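Local coordinates for protein phospho-furanose lactonase (Mycoplasma synoviae, PDB 3OVG) that hydrolyses phosphorylated 1,4-lactones of five-carbon sugar acids, such as D-xylono-1,4-lactone 5-phosphate, to the open acids, with the help of two zinc ions in each subunit, at residues G182-V187 and L328-K333. Sequence-based numbering, arbitrary orientation.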
loop_
_atom_site.group_PDB
_atom_site.type_symbol
_atom_site.label_atom_id
_atom_site.label_comp_id
_atom_site.label_asym_id
_atom_site.label_seq_id
_atom_site.Cartn_x
_atom_site.Cartn_y
_atom_site.Cartn_z
ATOM N N GLY A 182 8.481 31.680 -31.902
ATOM C CA GLY A 182 9.790 32.115 -31.442
ATOM C C GLY A 182 10.043 31.823 -29.968
ATOM O O GLY A 182 11.106 32.185 -29.454
ATOM N N CYS A 183 9.084 31.181 -29.276
ATOM C CA CYS A 183 9.218 31.033 -27.810
ATOM C C CYS A 183 10.300 30.029 -27.340
ATOM O O CYS A 183 10.637 29.075 -28.050
ATOM C CB CYS A 183 7.874 30.680 -27.170
ATOM S SG CYS A 183 7.330 28.968 -27.436
ATOM N N PRO A 184 10.843 30.234 -26.129
ATOM C CA PRO A 184 11.750 29.244 -25.547
ATOM C C PRO A 184 11.035 27.943 -25.175
ATOM O O PRO A 184 9.791 27.858 -25.186
ATOM C CB PRO A 184 12.294 29.927 -24.282
ATOM C CG PRO A 184 11.570 31.217 -24.123
ATOM C CD PRO A 184 10.626 31.414 -25.270
ATOM N N ILE A 185 11.848 26.932 -24.879
ATOM C CA ILE A 185 11.404 25.580 -24.576
ATOM C C ILE A 185 12.147 25.194 -23.312
ATOM O O ILE A 185 13.350 25.469 -23.195
ATOM C CB ILE A 185 11.822 24.606 -25.728
ATOM C CG1 ILE A 185 11.067 24.921 -27.035
ATOM C CG2 ILE A 185 11.644 23.165 -25.338
ATOM C CD1 ILE A 185 11.567 24.147 -28.224
ATOM N N LEU A 186 11.454 24.597 -22.349
ATOM C CA LEU A 186 12.167 23.874 -21.292
ATOM C C LEU A 186 11.614 22.452 -21.143
ATOM O O LEU A 186 10.388 22.246 -21.059
ATOM C CB LEU A 186 12.130 24.630 -19.962
ATOM C CG LEU A 186 12.850 23.949 -18.764
ATOM C CD1 LEU A 186 13.517 24.955 -17.795
ATOM C CD2 LEU A 186 11.898 23.028 -17.982
ATOM N N VAL A 187 12.503 21.473 -21.136
ATOM C CA VAL A 187 12.101 20.067 -20.970
ATOM C C VAL A 187 12.498 19.448 -19.616
ATOM O O VAL A 187 13.661 19.531 -19.214
ATOM C CB VAL A 187 12.613 19.189 -22.115
ATOM C CG1 VAL A 187 11.987 17.762 -22.028
ATOM C CG2 VAL A 187 12.236 19.821 -23.481
ATOM N N LEU A 328 15.892 32.757 -23.003
ATOM C CA LEU A 328 14.490 33.130 -22.803
ATOM C C LEU A 328 13.992 34.175 -23.808
ATOM O O LEU A 328 12.802 34.503 -23.823
ATOM C CB LEU A 328 14.260 33.645 -21.371
ATOM C CG LEU A 328 14.479 32.630 -20.235
ATOM C CD1 LEU A 328 14.288 33.369 -18.899
ATOM C CD2 LEU A 328 13.459 31.505 -20.332
ATOM N N ALA A 329 14.895 34.704 -24.638
ATOM C CA ALA A 329 14.519 35.720 -25.628
ATOM C C ALA A 329 13.705 35.077 -26.745
ATOM O O ALA A 329 14.062 33.996 -27.188
ATOM C CB ALA A 329 15.792 36.376 -26.203
ATOM N N PHE A 330 12.627 35.695 -27.215
ATOM C CA PHE A 330 11.945 35.124 -28.377
ATOM C C PHE A 330 12.822 35.168 -29.630
ATOM O O PHE A 330 13.558 36.139 -29.854
ATOM C CB PHE A 330 10.619 35.843 -28.648
ATOM C CG PHE A 330 9.439 35.244 -27.891
ATOM C CD1 PHE A 330 9.532 34.986 -26.532
ATOM C CD2 PHE A 330 8.260 34.942 -28.545
ATOM C CE1 PHE A 330 8.464 34.445 -25.824
ATOM C CE2 PHE A 330 7.163 34.410 -27.843
ATOM C CZ PHE A 330 7.261 34.158 -26.497
ATOM N N ASP A 331 12.738 34.129 -30.455
ATOM C CA ASP A 331 13.338 34.177 -31.791
ATOM C C ASP A 331 12.347 34.885 -32.671
ATOM O O ASP A 331 11.188 35.055 -32.268
ATOM C CB ASP A 331 13.517 32.773 -32.369
ATOM C CG ASP A 331 14.851 32.188 -32.047
ATOM O OD1 ASP A 331 15.650 32.880 -31.372
ATOM O OD2 ASP A 331 15.095 31.050 -32.478
ATOM N N GLU A 332 12.790 35.282 -33.868
ATOM C CA GLU A 332 11.853 35.677 -34.900
ATOM C C GLU A 332 11.044 34.431 -35.272
ATOM O O GLU A 332 11.571 33.312 -35.251
ATOM C CB GLU A 332 12.553 36.229 -36.158
ATOM C CG GLU A 332 13.276 37.599 -35.979
ATOM C CD GLU A 332 12.478 38.621 -35.143
ATOM O OE1 GLU A 332 11.417 39.138 -35.617
ATOM O OE2 GLU A 332 12.933 38.914 -34.004
ATOM N N LYS A 333 9.781 34.666 -35.634
ATOM C CA LYS A 333 8.858 33.642 -36.104
ATOM C C LYS A 333 9.311 32.998 -37.410
ATOM O O LYS A 333 9.901 33.653 -38.268
ATOM C CB LYS A 333 7.497 34.252 -36.364
ATOM C CG LYS A 333 6.866 34.888 -35.182
ATOM C CD LYS A 333 5.390 35.113 -35.550
ATOM C CE LYS A 333 4.668 36.016 -34.589
ATOM N NZ LYS A 333 3.173 35.847 -34.834
#
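F330 lays the face of its ring against the backbone of C183, where the TIM barrel of this phosphotriesterase-family enzyme turns from helix 165-181 into strand 185-190. The contact joins the chain after helix 313-327, which closes over this turn, to the start of a barrel strand. The main bump is C183 CA, which stands over the middle of the ring, 3.8 Å from its centroid and 7° off the normal, a CH-pi contact. C183 CB lies over the same face, 3.6 Å from F330 CZ; SG sits between the backbone N and the carbonyl carbon (chi1 74°), turned off the ring, so only CB of the side chain meets F330. P184 carries the hydrophobic surface onward: its CD meets F330 CE1 at 3.8 Å, the two side chains crossing at about a right angle, while its CG fits against the L328 backbone, 3.5 Å from L328 O. The compact proline ring thus serves both neighbours. The L328 side chain sets off away from the turn, yet its CD2 comes within 4.2 Å of P184 CG and it touches Q213 on strand 212-215; F330 also stacks with F7.

At the other end the backbones come close, and G182 suits the place twice over. Its positive phi (85°) ends the helix at an angle where a side chain would be jammed against the preceding carbonyl, and D331 O occupies the space a CB would need. One hydrogen on G182 CA points to that oxygen instead, a CA-H...O contact of 3.4 Å. The D331 carboxylate is engaged elsewhere, OD2 accepting from N208. G182 O is gripped from the loop twice: D331 N donates a nearly straight hydrogen bond of 2.7 Å, and F330 CA adds a CA-H...O contact at 3.2 Å.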